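Local coordinates for protein Ika8 (Synthetic construct, PDB 6G6O) that folds as a computationally designed, symmetrical eight-bladed beta-propeller of WD40 repeats and has no known biological function, at residues Glu12-Ala17 with Asp34-Val39; Arg49-His54 with Thr76-Tyr81; Val58-Phe63 with Thr99-Ser104; Val89-His94 with Lys118-Leu123. All blocks are in the same frame, centred on the assembly; numbering follows the deposited sequence.

Contact 1 of 4, residues Glu12-Ala17 with Asp34-Val39; sequences EGHQSA and DGTIKV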
loop_
_atom_site.group_PDB
_atom_site.type_symbol
_atom_site.label_atom_id
_atom_site.label_comp_id
_atom_site.label_asym_id
_atom_site.label_seq_id
_atom_site.Cartn_x
_atom_site.Cartn_y
_atom_site.Cartn_z
ATOM N N GLU A 12 18.190 -12.224 5.652
ATOM C CA GLU A 12 17.926 -13.590 5.207
ATOM C C GLU A 12 16.542 -13.716 4.578
ATOM O O GLU A 12 16.373 -14.418 3.574
ATOM C CB GLU A 12 18.079 -14.563 6.375
ATOM C CG GLU A 12 18.527 -15.954 5.951
ATOM C CD GLU A 12 18.371 -16.988 7.049
ATOM O OE1 GLU A 12 18.574 -16.641 8.233
ATOM O OE2 GLU A 12 18.045 -18.150 6.727
ATOM N N GLY A 13 15.544 -13.052 5.148
ATOM C CA GLY A 13 14.205 -13.098 4.596
ATOM C C GLY A 13 13.391 -14.263 5.124
ATOM O O GLY A 13 13.647 -14.819 6.197
ATOM N N HIS A 14 12.393 -14.646 4.334
ATOM C CA HIS A 14 11.416 -15.652 4.724
ATOM C C HIS A 14 11.515 -16.874 3.820
ATOM O O HIS A 14 12.149 -16.852 2.761
ATOM C CB HIS A 14 9.992 -15.081 4.676
ATOM C CG HIS A 14 9.795 -13.875 5.539
ATOM N ND1 HIS A 14 8.962 -13.875 6.636
ATOM C CD2 HIS A 14 10.321 -12.630 5.467
ATOM C CE1 HIS A 14 8.983 -12.682 7.202
ATOM N NE2 HIS A 14 9.799 -11.908 6.512
ATOM N N GLN A 15 10.863 -17.950 4.257
ATOM C CA GLN A 15 10.793 -19.196 3.508
ATOM C C GLN A 15 9.621 -19.239 2.540
ATOM O O GLN A 15 9.402 -20.271 1.899
ATOM C CB GLN A 15 10.703 -20.381 4.473
ATOM C CG GLN A 15 11.852 -20.456 5.465
ATOM C CD GLN A 15 13.198 -20.583 4.780
ATOM O OE1 GLN A 15 14.013 -19.661 4.812
ATOM N NE2 GLN A 15 13.439 -21.730 4.155
ATOM N N SER A 16 8.863 -18.151 2.423
ATOM C CA SER A 16 7.748 -18.085 1.491
ATOM C C SER A 16 7.634 -16.659 0.976
ATOM O O SER A 16 8.306 -15.746 1.464
ATOM C CB SER A 16 6.439 -18.546 2.142
ATOM O OG SER A 16 6.013 -17.632 3.135
ATOM N N ALA A 17 6.760 -16.479 -0.015
ATOM C CA ALA A 17 6.637 -15.207 -0.713
ATOM C C ALA A 17 6.396 -14.060 0.258
ATOM O O ALA A 17 5.671 -14.202 1.245
ATOM C CB ALA A 17 5.496 -15.274 -1.731
ATOM N N ASP A 34 3.319 -17.612 4.551
ATOM C CA ASP A 34 3.170 -18.683 5.525
ATOM C C ASP A 34 2.763 -18.171 6.903
ATOM O O ASP A 34 2.703 -18.959 7.852
ATOM C CB ASP A 34 4.464 -19.500 5.625
ATOM C CG ASP A 34 5.681 -18.652 5.948
ATOM O OD1 ASP A 34 5.527 -17.457 6.270
ATOM O OD2 ASP A 34 6.804 -19.190 5.877
ATOM N N GLY A 35 2.479 -16.876 7.028
ATOM C CA GLY A 35 2.094 -16.288 8.291
ATOM C C GLY A 35 3.230 -15.728 9.112
ATOM O O GLY A 35 2.975 -15.106 10.149
ATOM N N THR A 36 4.473 -15.918 8.679
ATOM C CA THR A 36 5.626 -15.493 9.458
ATOM C C THR A 36 5.858 -13.996 9.298
ATOM O O THR A 36 5.812 -13.464 8.185
ATOM C CB THR A 36 6.871 -16.268 9.028
ATOM O OG1 THR A 36 7.076 -16.103 7.619
ATOM C CG2 THR A 36 6.707 -17.748 9.338
ATOM N N ILE A 37 6.101 -13.320 10.418
ATOM C CA ILE A 37 6.463 -11.909 10.439
ATOM C C ILE A 37 7.849 -11.795 11.054
ATOM O O ILE A 37 8.118 -12.394 12.102
ATOM C CB ILE A 37 5.442 -11.069 11.228
ATOM C CG1 ILE A 37 4.041 -11.233 10.635
ATOM C CG2 ILE A 37 5.846 -9.602 11.238
ATOM C CD1 ILE A 37 3.025 -10.269 11.200
ATOM N N LYS A 38 8.729 -11.040 10.400
ATOM C CA LYS A 38 10.100 -10.867 10.857
ATOM C C LYS A 38 10.421 -9.385 10.974
ATOM O O LYS A 38 10.002 -8.582 10.136
ATOM C CB LYS A 38 11.092 -11.549 9.908
ATOM C CG LYS A 38 11.063 -13.067 9.977
ATOM C CD LYS A 38 11.898 -13.686 8.867
ATOM C CE LYS A 38 11.915 -15.205 8.964
ATOM N NZ LYS A 38 12.650 -15.676 10.171
ATOM N N VAL A 39 11.166 -9.030 12.017
ATOM C CA VAL A 39 11.561 -7.652 12.292
ATOM C C VAL A 39 13.064 -7.542 12.072
ATOM O O VAL A 39 13.844 -8.257 12.711
ATOM C CB VAL A 39 11.177 -7.230 13.718
ATOM C CG1 VAL A 39 11.577 -5.787 13.970
ATOM C CG2 VAL A 39 9.685 -7.430 13.945
HETATM O O HOH W 1 9.501 -17.992 6.745
#

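Contact 2 of 4, residues Arg49-His54 with Thr76-Tyr81; sequences RDHDGH and TVKVWY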
loop_
_atom_site.group_PDB
_atom_site.type_symbol
_atom_site.label_atom_id
_atom_site.label_comp_id
_atom_site.label_asym_id
_atom_site.label_seq_id
_atom_site.Cartn_x
_atom_site.Cartn_y
_atom_site.Cartn_z
ATOM N N ARG A 49 13.761 -10.194 15.925
ATOM C CA ARG A 49 13.010 -11.299 16.500
ATOM C C ARG A 49 12.170 -11.958 15.420
ATOM O O ARG A 49 11.937 -11.389 14.348
ATOM C CB ARG A 49 12.110 -10.828 17.643
ATOM C CG ARG A 49 10.885 -10.050 17.184
ATOM C CD ARG A 49 10.058 -9.558 18.361
ATOM N NE ARG A 49 10.889 -9.156 19.494
ATOM C CZ ARG A 49 11.079 -9.896 20.582
ATOM N NH1 ARG A 49 11.855 -9.453 21.561
ATOM N NH2 ARG A 49 10.498 -11.084 20.685
ATOM N N ASP A 50 11.717 -13.170 15.724
ATOM C CA ASP A 50 10.727 -13.876 14.920
ATOM C C ASP A 50 9.377 -13.703 15.606
ATOM O O ASP A 50 9.128 -14.300 16.659
ATOM C CB ASP A 50 11.084 -15.354 14.778
ATOM C CG ASP A 50 12.016 -15.623 13.615
ATOM O OD1 ASP A 50 11.901 -14.926 12.584
ATOM O OD2 ASP A 50 12.862 -16.534 13.730
ATOM N N HIS A 51 8.518 -12.873 15.024
ATOM C CA HIS A 51 7.187 -12.678 15.577
ATOM C C HIS A 51 6.369 -13.954 15.427
ATOM O O HIS A 51 6.420 -14.623 14.391
ATOM C CB HIS A 51 6.488 -11.509 14.881
ATOM C CG HIS A 51 5.165 -11.149 15.482
ATOM N ND1 HIS A 51 3.976 -11.272 14.795
ATOM C CD2 HIS A 51 4.844 -10.666 16.705
ATOM C CE1 HIS A 51 2.979 -10.883 15.570
ATOM N NE2 HIS A 51 3.479 -10.509 16.733
ATOM N N ASP A 52 5.620 -14.299 16.479
ATOM C CA ASP A 52 4.769 -15.483 16.417
ATOM C C ASP A 52 3.763 -15.400 15.278
ATOM O O ASP A 52 3.297 -16.439 14.799
ATOM C CB ASP A 52 4.052 -15.693 17.752
ATOM C CG ASP A 52 3.665 -14.392 18.418
ATOM O OD1 ASP A 52 3.745 -13.339 17.755
ATOM O OD2 ASP A 52 3.287 -14.423 19.608
ATOM N N GLY A 53 3.430 -14.191 14.835
ATOM C CA GLY A 53 2.654 -13.934 13.646
ATOM C C GLY A 53 1.266 -14.547 13.678
ATOM O O GLY A 53 0.696 -14.855 14.729
ATOM N N HIS A 54 0.726 -14.720 12.480
ATOM C CA HIS A 54 -0.585 -15.309 12.274
ATOM C C HIS A 54 -0.434 -16.711 11.701
ATOM O O HIS A 54 0.577 -17.049 11.081
ATOM C CB HIS A 54 -1.431 -14.450 11.328
ATOM C CG HIS A 54 -1.372 -12.981 11.620
ATOM N ND1 HIS A 54 -2.442 -12.282 12.134
ATOM C CD2 HIS A 54 -0.376 -12.078 11.458
ATOM C CE1 HIS A 54 -2.107 -11.013 12.280
ATOM N NE2 HIS A 54 -0.858 -10.863 11.879
ATOM N N THR A 76 -7.639 -12.282 11.056
ATOM C CA THR A 76 -7.105 -11.728 12.290
ATOM C C THR A 76 -6.421 -10.394 12.025
ATOM O O THR A 76 -5.798 -10.192 10.981
ATOM C CB THR A 76 -6.117 -12.701 12.932
ATOM O OG1 THR A 76 -5.075 -13.014 11.999
ATOM C CG2 THR A 76 -6.824 -13.982 13.345
ATOM N N VAL A 77 -6.563 -9.472 12.974
ATOM C CA VAL A 77 -5.830 -8.213 12.977
ATOM C C VAL A 77 -5.164 -8.093 14.338
ATOM O O VAL A 77 -5.849 -8.102 15.368
ATOM C CB VAL A 77 -6.736 -7.001 12.709
ATOM C CG1 VAL A 77 -5.896 -5.780 12.374
ATOM C CG2 VAL A 77 -7.713 -7.300 11.586
ATOM N N LYS A 78 -3.838 -7.994 14.348
ATOM C CA LYS A 78 -3.070 -7.981 15.582
ATOM C C LYS A 78 -2.315 -6.668 15.715
ATOM O O LYS A 78 -1.838 -6.108 14.723
ATOM C CB LYS A 78 -2.099 -9.166 15.640
ATOM C CG LYS A 78 -2.801 -10.515 15.610
ATOM C CD LYS A 78 -1.821 -11.680 15.590
ATOM C CE LYS A 78 -1.101 -11.836 16.919
ATOM N NZ LYS A 78 -0.346 -13.118 16.988
ATOM N N VAL A 79 -2.225 -6.182 16.950
ATOM C CA VAL A 79 -1.522 -4.950 17.292
ATOM C C VAL A 79 -0.476 -5.306 18.339
ATOM O O VAL A 79 -0.819 -5.825 19.409
ATOM C CB VAL A 79 -2.485 -3.875 17.822
ATOM C CG1 VAL A 79 -1.725 -2.625 18.222
ATOM C CG2 VAL A 79 -3.550 -3.556 16.782
ATOM N N TRP A 80 0.794 -5.041 18.038
ATOM C CA TRP A 80 1.851 -5.494 18.928
ATOM C C TRP A 80 3.004 -4.500 18.951
ATOM O O TRP A 80 3.152 -3.656 18.063
ATOM C CB TRP A 80 2.354 -6.894 18.542
ATOM C CG TRP A 80 2.505 -7.144 17.071
ATOM C CD1 TRP A 80 1.508 -7.390 16.172
ATOM C CD2 TRP A 80 3.732 -7.212 16.336
ATOM N NE1 TRP A 80 2.037 -7.589 14.920
ATOM C CE2 TRP A 80 3.401 -7.486 14.994
ATOM C CE3 TRP A 80 5.080 -7.059 16.681
ATOM C CZ2 TRP A 80 4.367 -7.610 13.996
ATOM C CZ3 TRP A 80 6.038 -7.183 15.691
ATOM C CH2 TRP A 80 5.677 -7.456 14.365
ATOM N N TYR A 81 3.820 -4.622 19.997
ATOM C CA TYR A 81 4.964 -3.748 20.214
ATOM C C TYR A 81 6.139 -4.199 19.352
ATOM O O TYR A 81 6.494 -5.380 19.345
ATOM C CB TYR A 81 5.347 -3.764 21.694
ATOM C CG TYR A 81 6.378 -2.739 22.106
ATOM C CD1 TYR A 81 6.275 -1.416 21.701
ATOM C CD2 TYR A 81 7.446 -3.095 22.921
ATOM C CE1 TYR A 81 7.216 -0.479 22.083
ATOM C CE2 TYR A 81 8.388 -2.165 23.309
ATOM C CZ TYR A 81 8.269 -0.861 22.887
ATOM O OH TYR A 81 9.206 0.067 23.274
#

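Contact 3 of 4, residues Val58-Phe63 with Thr99-Ser104; sequences VTALQF and TALAFS. With GOL (glycerol), chain D.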
loop_
_atom_site.group_PDB
_atom_site.type_symbol
_atom_site.label_atom_id
_atom_site.label_comp_id
_atom_site.label_asym_id
_atom_site.label_seq_id
_atom_site.Cartn_x
_atom_site.Cartn_y
_atom_site.Cartn_z
ATOM N N VAL A 58 0.156 -13.372 5.942
ATOM C CA VAL A 58 0.134 -11.951 6.268
ATOM C C VAL A 58 -0.203 -11.174 5.005
ATOM O O VAL A 58 0.481 -11.296 3.984
ATOM C CB VAL A 58 1.478 -11.503 6.855
ATOM C CG1 VAL A 58 1.408 -10.050 7.297
ATOM C CG2 VAL A 58 1.871 -12.400 8.009
ATOM N N THR A 59 -1.266 -10.370 5.063
ATOM C CA THR A 59 -1.740 -9.664 3.884
ATOM C C THR A 59 -1.486 -8.165 3.914
ATOM O O THR A 59 -1.462 -7.543 2.848
ATOM C CB THR A 59 -3.245 -9.904 3.683
ATOM O OG1 THR A 59 -3.952 -9.562 4.880
ATOM C CG2 THR A 59 -3.509 -11.362 3.348
ATOM N N ALA A 60 -1.300 -7.573 5.090
ATOM C CA ALA A 60 -1.088 -6.138 5.189
ATOM C C ALA A 60 -0.297 -5.834 6.451
ATOM O O ALA A 60 -0.420 -6.530 7.461
ATOM C CB ALA A 60 -2.416 -5.370 5.194
ATOM N N LEU A 61 0.517 -4.785 6.379
ATOM C CA LEU A 61 1.332 -4.354 7.503
ATOM C C LEU A 61 1.248 -2.842 7.635
ATOM O O LEU A 61 1.316 -2.119 6.638
ATOM C CB LEU A 61 2.799 -4.778 7.338
ATOM C CG LEU A 61 3.185 -6.213 7.704
ATOM C CD1 LEU A 61 4.616 -6.494 7.283
ATOM C CD2 LEU A 61 3.006 -6.465 9.189
ATOM N N GLN A 62 1.097 -2.373 8.871
ATOM C CA GLN A 62 1.120 -0.950 9.190
ATOM C C GLN A 62 2.086 -0.745 10.344
ATOM O O GLN A 62 1.914 -1.343 11.408
ATOM C CB GLN A 62 -0.277 -0.437 9.552
ATOM C CG GLN A 62 -1.207 -0.306 8.361
ATOM C CD GLN A 62 -0.726 0.726 7.364
ATOM O OE1 GLN A 62 -0.253 1.795 7.743
ATOM N NE2 GLN A 62 -0.841 0.407 6.080
ATOM N N PHE A 63 3.097 0.094 10.134
ATOM C CA PHE A 63 4.166 0.302 11.107
ATOM C C PHE A 63 4.294 1.797 11.358
ATOM O O PHE A 63 4.771 2.538 10.494
ATOM C CB PHE A 63 5.481 -0.294 10.600
ATOM C CG PHE A 63 6.609 -0.242 11.593
ATOM C CD1 PHE A 63 6.367 -0.078 12.946
ATOM C CD2 PHE A 63 7.920 -0.365 11.164
ATOM C CE1 PHE A 63 7.410 -0.030 13.848
ATOM C CE2 PHE A 63 8.967 -0.319 12.062
ATOM C CZ PHE A 63 8.713 -0.151 13.404
ATOM N N THR A 99 -7.842 -7.492 3.693
ATOM C CA THR A 99 -7.287 -7.068 2.417
ATOM C C THR A 99 -6.765 -5.640 2.420
ATOM O O THR A 99 -6.100 -5.245 1.456
ATOM C CB THR A 99 -8.332 -7.211 1.298
ATOM O OG1 THR A 99 -9.409 -6.294 1.521
ATOM C CG2 THR A 99 -8.882 -8.623 1.256
ATOM N N ALA A 100 -7.041 -4.859 3.460
ATOM C CA ALA A 100 -6.581 -3.482 3.514
ATOM C C ALA A 100 -6.450 -3.060 4.967
ATOM O O ALA A 100 -7.278 -3.425 5.806
ATOM C CB ALA A 100 -7.532 -2.539 2.772
ATOM N N LEU A 101 -5.403 -2.295 5.254
ATOM C CA LEU A 101 -5.149 -1.767 6.583
ATOM C C LEU A 101 -4.820 -0.288 6.478
ATOM O O LEU A 101 -4.115 0.139 5.558
ATOM C CB LEU A 101 -3.999 -2.510 7.276
ATOM C CG LEU A 101 -4.334 -3.821 7.991
ATOM C CD1 LEU A 101 -3.114 -4.354 8.715
ATOM C CD2 LEU A 101 -5.479 -3.619 8.963
ATOM N N ALA A 102 -5.350 0.490 7.412
ATOM C CA ALA A 102 -5.018 1.899 7.546
ATOM C C ALA A 102 -4.743 2.182 9.012
ATOM O O ALA A 102 -5.397 1.618 9.894
ATOM C CB ALA A 102 -6.140 2.802 7.024
ATOM N N PHE A 103 -3.761 3.042 9.268
ATOM C CA PHE A 103 -3.318 3.327 10.627
ATOM C C PHE A 103 -3.035 4.816 10.733
ATOM O O PHE A 103 -2.178 5.339 10.015
ATOM C CB PHE A 103 -2.074 2.503 10.980
ATOM C CG PHE A 103 -1.764 2.453 12.450
ATOM C CD1 PHE A 103 -2.644 2.973 13.383
ATOM C CD2 PHE A 103 -0.587 1.877 12.895
ATOM C CE1 PHE A 103 -2.353 2.924 14.731
ATOM C CE2 PHE A 103 -0.290 1.824 14.242
ATOM C CZ PHE A 103 -1.176 2.347 15.161
ATOM N N SER A 104 -3.764 5.493 11.616
ATOM C CA SER A 104 -3.577 6.917 11.847
ATOM C C SER A 104 -3.946 7.220 13.291
ATOM O O SER A 104 -4.960 6.728 13.793
ATOM C CB SER A 104 -4.421 7.758 10.883
ATOM O OG SER A 104 -4.087 9.133 10.972
HETATM C C1 GOL D . -2.587 -3.321 1.856
HETATM O O1 GOL D . -3.652 -3.331 0.959
HETATM C C2 GOL D . -3.011 -2.441 3.051
HETATM O O2 GOL D . -3.975 -1.514 2.691
HETATM C C3 GOL D . -1.707 -1.768 3.538
HETATM O O3 GOL D . -1.795 -1.670 4.927
HETATM O O HOH W 2 -2.266 4.088 7.622
#

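Contact 4 of 4, residues Val89-His94 with Lys118-Leu123; sequences VSLEGH and KVWDIL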
loop_
_atom_site.group_PDB
_atom_site.type_symbol
_atom_site.label_atom_id
_atom_site.label_comp_id
_atom_site.label_asym_id
_atom_site.label_seq_id
_atom_site.Cartn_x
_atom_site.Cartn_y
_atom_site.Cartn_z
ATOM N N VAL A 89 -2.967 -5.129 22.336
ATOM C CA VAL A 89 -4.402 -5.252 22.545
ATOM C C VAL A 89 -4.938 -6.311 21.589
ATOM O O VAL A 89 -4.346 -6.599 20.546
ATOM C CB VAL A 89 -5.136 -3.904 22.346
ATOM C CG1 VAL A 89 -5.450 -3.665 20.873
ATOM C CG2 VAL A 89 -6.395 -3.851 23.196
ATOM N N SER A 90 -6.066 -6.904 21.966
ATOM C CA SER A 90 -6.702 -7.951 21.178
ATOM C C SER A 90 -7.858 -7.356 20.382
ATOM O O SER A 90 -8.764 -6.743 20.957
ATOM C CB SER A 90 -7.197 -9.086 22.073
ATOM O OG SER A 90 -7.834 -10.095 21.308
ATOM N N LEU A 91 -7.816 -7.527 19.065
ATOM C CA LEU A 91 -8.908 -7.150 18.182
ATOM C C LEU A 91 -9.623 -8.407 17.708
ATOM O O LEU A 91 -8.985 -9.430 17.439
ATOM C CB LEU A 91 -8.405 -6.356 16.973
ATOM C CG LEU A 91 -7.459 -5.179 17.216
ATOM C CD1 LEU A 91 -7.057 -4.552 15.894
ATOM C CD2 LEU A 91 -8.109 -4.150 18.114
ATOM N N GLU A 92 -10.951 -8.327 17.612
ATOM C CA GLU A 92 -11.720 -9.464 17.119
ATOM C C GLU A 92 -11.434 -9.734 15.648
ATOM O O GLU A 92 -11.554 -10.877 15.192
ATOM C CB GLU A 92 -13.214 -9.222 17.341
ATOM C CG GLU A 92 -14.093 -10.432 17.073
ATOM C CD GLU A 92 -13.859 -11.552 18.066
ATOM O OE1 GLU A 92 -13.538 -11.254 19.236
ATOM O OE2 GLU A 92 -13.997 -12.732 17.675
ATOM N N GLY A 93 -11.049 -8.710 14.896
ATOM C CA GLY A 93 -10.788 -8.877 13.486
ATOM C C GLY A 93 -12.056 -9.177 12.702
ATOM O O GLY A 93 -13.174 -9.155 13.216
ATOM N N HIS A 94 -11.853 -9.464 11.423
ATOM C CA HIS A 94 -12.944 -9.775 10.513
ATOM C C HIS A 94 -13.123 -11.281 10.386
ATOM O O HIS A 94 -12.244 -12.071 10.739
ATOM C CB HIS A 94 -12.690 -9.175 9.128
ATOM C CG HIS A 94 -12.634 -7.681 9.109
ATOM N ND1 HIS A 94 -13.485 -6.916 8.342
ATOM C CD2 HIS A 94 -11.818 -6.810 9.747
ATOM C CE1 HIS A 94 -13.199 -5.638 8.511
ATOM N NE2 HIS A 94 -12.192 -5.546 9.359
ATOM N N LYS A 118 -14.002 -2.207 9.380
ATOM C CA LYS A 118 -14.092 -2.053 10.822
ATOM C C LYS A 118 -13.089 -1.012 11.294
ATOM O O LYS A 118 -12.024 -0.835 10.696
ATOM C CB LYS A 118 -13.851 -3.383 11.545
ATOM C CG LYS A 118 -14.962 -4.403 11.347
ATOM C CD LYS A 118 -14.803 -5.575 12.297
ATOM C CE LYS A 118 -15.843 -6.651 12.040
ATOM N NZ LYS A 118 -15.724 -7.766 13.020
ATOM N N VAL A 119 -13.446 -0.321 12.373
ATOM C CA VAL A 119 -12.643 0.754 12.942
ATOM C C VAL A 119 -12.350 0.396 14.389
ATOM O O VAL A 119 -13.277 0.201 15.186
ATOM C CB VAL A 119 -13.356 2.111 12.843
ATOM C CG1 VAL A 119 -12.646 3.146 13.692
ATOM C CG2 VAL A 119 -13.434 2.563 11.395
ATOM N N TRP A 120 -11.067 0.312 14.732
ATOM C CA TRP A 120 -10.638 -0.113 16.053
ATOM C C TRP A 120 -9.941 1.028 16.782
ATOM O O TRP A 120 -9.401 1.954 16.170
ATOM C CB TRP A 120 -9.694 -1.319 15.974
ATOM C CG TRP A 120 -10.149 -2.399 15.039
ATOM C CD1 TRP A 120 -9.873 -2.501 13.706
ATOM C CD2 TRP A 120 -10.948 -3.541 15.371
ATOM N NE1 TRP A 120 -10.456 -3.630 13.185
ATOM C CE2 TRP A 120 -11.122 -4.287 14.187
ATOM C CE3 TRP A 120 -11.537 -4.004 16.551
ATOM C CZ2 TRP A 120 -11.859 -5.469 14.150
ATOM C CZ3 TRP A 120 -12.269 -5.177 16.513
ATOM C CH2 TRP A 120 -12.424 -5.896 15.321
ATOM N N ASP A 121 -9.967 0.947 18.109
ATOM C CA ASP A 121 -9.220 1.841 18.987
ATOM C C ASP A 121 -8.067 1.032 19.565
ATOM O O ASP A 121 -8.285 0.122 20.371
ATOM C CB ASP A 121 -10.121 2.403 20.087
ATOM C CG ASP A 121 -9.402 3.389 20.997
ATOM O OD1 ASP A 121 -8.224 3.713 20.735
ATOM O OD2 ASP A 121 -10.022 3.845 21.980
ATOM N N ILE A 122 -6.838 1.356 19.151
ATOM C CA ILE A 122 -5.677 0.596 19.602
ATOM C C ILE A 122 -5.390 0.783 21.081
ATOM O O ILE A 122 -4.521 0.092 21.625
ATOM C CB ILE A 122 -4.422 0.960 18.783
ATOM C CG1 ILE A 122 -3.845 2.299 19.244
ATOM C CG2 ILE A 122 -4.744 0.995 17.304
ATOM C CD1 ILE A 122 -2.478 2.603 18.666
ATOM N N LEU A 123 -6.095 1.699 21.749
ATOM C CA LEU A 123 -5.932 1.869 23.187
ATOM C C LEU A 123 -6.727 0.826 23.963
ATOM O O LEU A 123 -6.252 0.310 24.982
ATOM C CB LEU A 123 -6.359 3.277 23.599
ATOM C CG LEU A 123 -5.239 4.270 23.907
ATOM C CD1 LEU A 123 -4.283 4.380 22.735
ATOM C CD2 LEU A 123 -5.817 5.629 24.256
#

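Contact 1 of 4, residues Glu12-Ala17 with Asp34-Val39
Gly13-His14 is the Gly-His pair of a WD40 repeat, and it packs against the Asp34-Thr36 turn and the strand after it in a beta-propeller blade. His14 reaches across with its ring: ND1 donates to Thr36 OG1 at 3.1 Å, in the ring plane and almost straight (172°). A chi1 of 56° sets Thr36 OG1 between its backbone N and carbonyl carbon, and this brings the hydroxyl to the ring edge. Over one ring face runs the aliphatic part of Lys38, with CD 3.5 Å above the plane and over its centre; lysine suits the spot because its methylenes cover the imidazole while its NZ goes on to a salt bridge with Asp50. Gly13 has backbone angles that would jam a CB against the preceding carbonyl, hence glycine, and its O lies 3.3 Å from Lys38 CE. Asp34 opens an Asx turn, OD1 accepting from Thr36 N at 3.0 Å. At the Ser16 end of the loop Asp34 N makes a weak bond to Ser16 OG. One water ties the loop to the turn, accepting from Gln15 N at 2.8 Å and donating to Asp34 OD2 at 3.1 Å.

Contact 2 of 4, residues Arg49-His54 with Thr76-Tyr81
Lys78 and His54 supply the two hydrogen bonds of this contact, which joins the end of strand 47-51, the outer strand of one WD40 propeller blade, and the Gly53-His54 pair after it to strand 77-81 of the next. Lys78 NZ donates to Gly53 O at 3.0 Å, coming from above the carbonyl plane. His54 ND1 donates to Thr76 OG1 at 2.7 Å (152°), the hydroxyl tilted slightly from the ring plane; on its other side the imidazole bonds through NE2 to Ser70, so both nitrogens are engaged and the ring's rotation is fixed. Histidine suits the place because it can bridge two hydroxyls in this way. Lys78 covers one face of that ring with its methylenes, CD lying 3.7 Å from the His54 centroid, before the chain bends at chi3 on its way to Gly53. Further out, His51 and Trp80 form a face-to-face stack, the imidazole and six-membered ring centroids 3.6 Å apart and the planes 13° from parallel. Trp80 NE1 makes a weak hydrogen bond to Ser70. An alanine at Trp80 would probably leave His51 without its stacking partner and free to turn, and open a gap beside Ile37 and Val39, which the indole also touches. Gly53 has a positive phi, which favours glycine. Beside it Asp52 OD1 stands 3.0 Å above the plane of the His51 ring, offset toward its rim, on the face opposite the indole.

Contact 3 of 4, residues Val58-Phe63 with Thr99-Ser104
Leu101 lays its branched end against Ala60, CG 3.7 Å from Ala60 CB, with CD1 beside the Ala60 carbonyl oxygen. A methyl, as in alanine, is small enough to let Leu101 come this close. One step along, Gln62 passes Leu101 with its aliphatic part, CG 3.7 Å from Leu101 CB, and its CB meets Phe103 CB at the same distance. Strands 58-63 and 99-104 are the innermost strands of adjacent blades of the WD40 beta-propeller; their axes come within 6.3 Å and run nearly parallel (12°), but side chains rather than backbone bonds join them. Each strand begins with a classic beta bulge, Thr59-Ala60 facing Gly71 and Thr99-Ala100 facing Gly111. The Gln62 chain bends at CD (chi2 -64°), and its amide nitrogen donates to O3 of a glycerol, probably from the crystallisation liquor. That NE2 to O3 bond measures 2.6 Å and is fairly straight (161°). The glycerol then bonds along the backbone of strand 99-104: Leu101 N donates to O2 at 3.0 Å, O3 donates to Leu101 O at 3.0 Å, and O1 donates to Thr99 O at 3.1 Å. Its C2 rests on the methyl of Ala60, a polyol backbone against an apolar spot.

Contact 4 of 4, residues Val89-His94 with Lys118-Leu123
A single hydrogen bond spans the contact, from Lys118 NZ to Gly93 O at 2.9 Å, the lysine reaching it with a chain extended beyond CG. The same chain gives a CH-pi contact, CD lying over one face of the His94 imidazole, 4.0 Å from its centroid. His94 is held by NE2 to Ser110 and ND1 to Thr116, and Trp120 NE1 also hydrogen-bonds to Ser110 OG, an arrangement like the histidine-serine-tryptophan part of the WD40 structural tetrad. Apolar contacts centre on Trp120. Leu91 lies over one face of the indole, CB 4.0 Å from the six-membered centroid and CD2 3.8 Å from CE3. The backbone N of Gly93 also comes to 3.2 Å from Trp120 CH2, oblique to the ring; glycine fits here because its phi is positive. An alanine at Trp120 would probably leave Leu91 and Gly93 facing a gap and Ser110 without its indole donor. At the far end Val89 CG1 rests 3.9 Å from Ile122 O. Leu91 also packs on Val77 and Val79 of strand 77-81 in the blade before, while across the sheet strand 118-121 lies between strand 107-112, reached by Val119, and strand 127-131, where Leu127 touches Lys118 and Trp120.

How the contacts relate
The contacts come in order round one arc of the propeller. Contact 1 closes before contact 2 opens, while contact 3 alternates with both contact 2 and contact 4 along the chain. Contacts 1 and 2 lie about 12 Å apart between centres and share a sheet through neighbouring strands 37-41 and 47-51; Ile37 also packs on Trp80. Contact 3, about 8 Å from the chain centre, couples the inner strands; contacts 1, 2 and 4 lie 18 to 20 Å out. Val77 packs on Leu101 to join contacts 2 and 3, and Phe103 on Ile122 to join contacts 3 and 4. Contacts 1 and 4, about 24 Å apart between centres, do not touch, but every other pair does, consistent with neighbouring blades packing directly together.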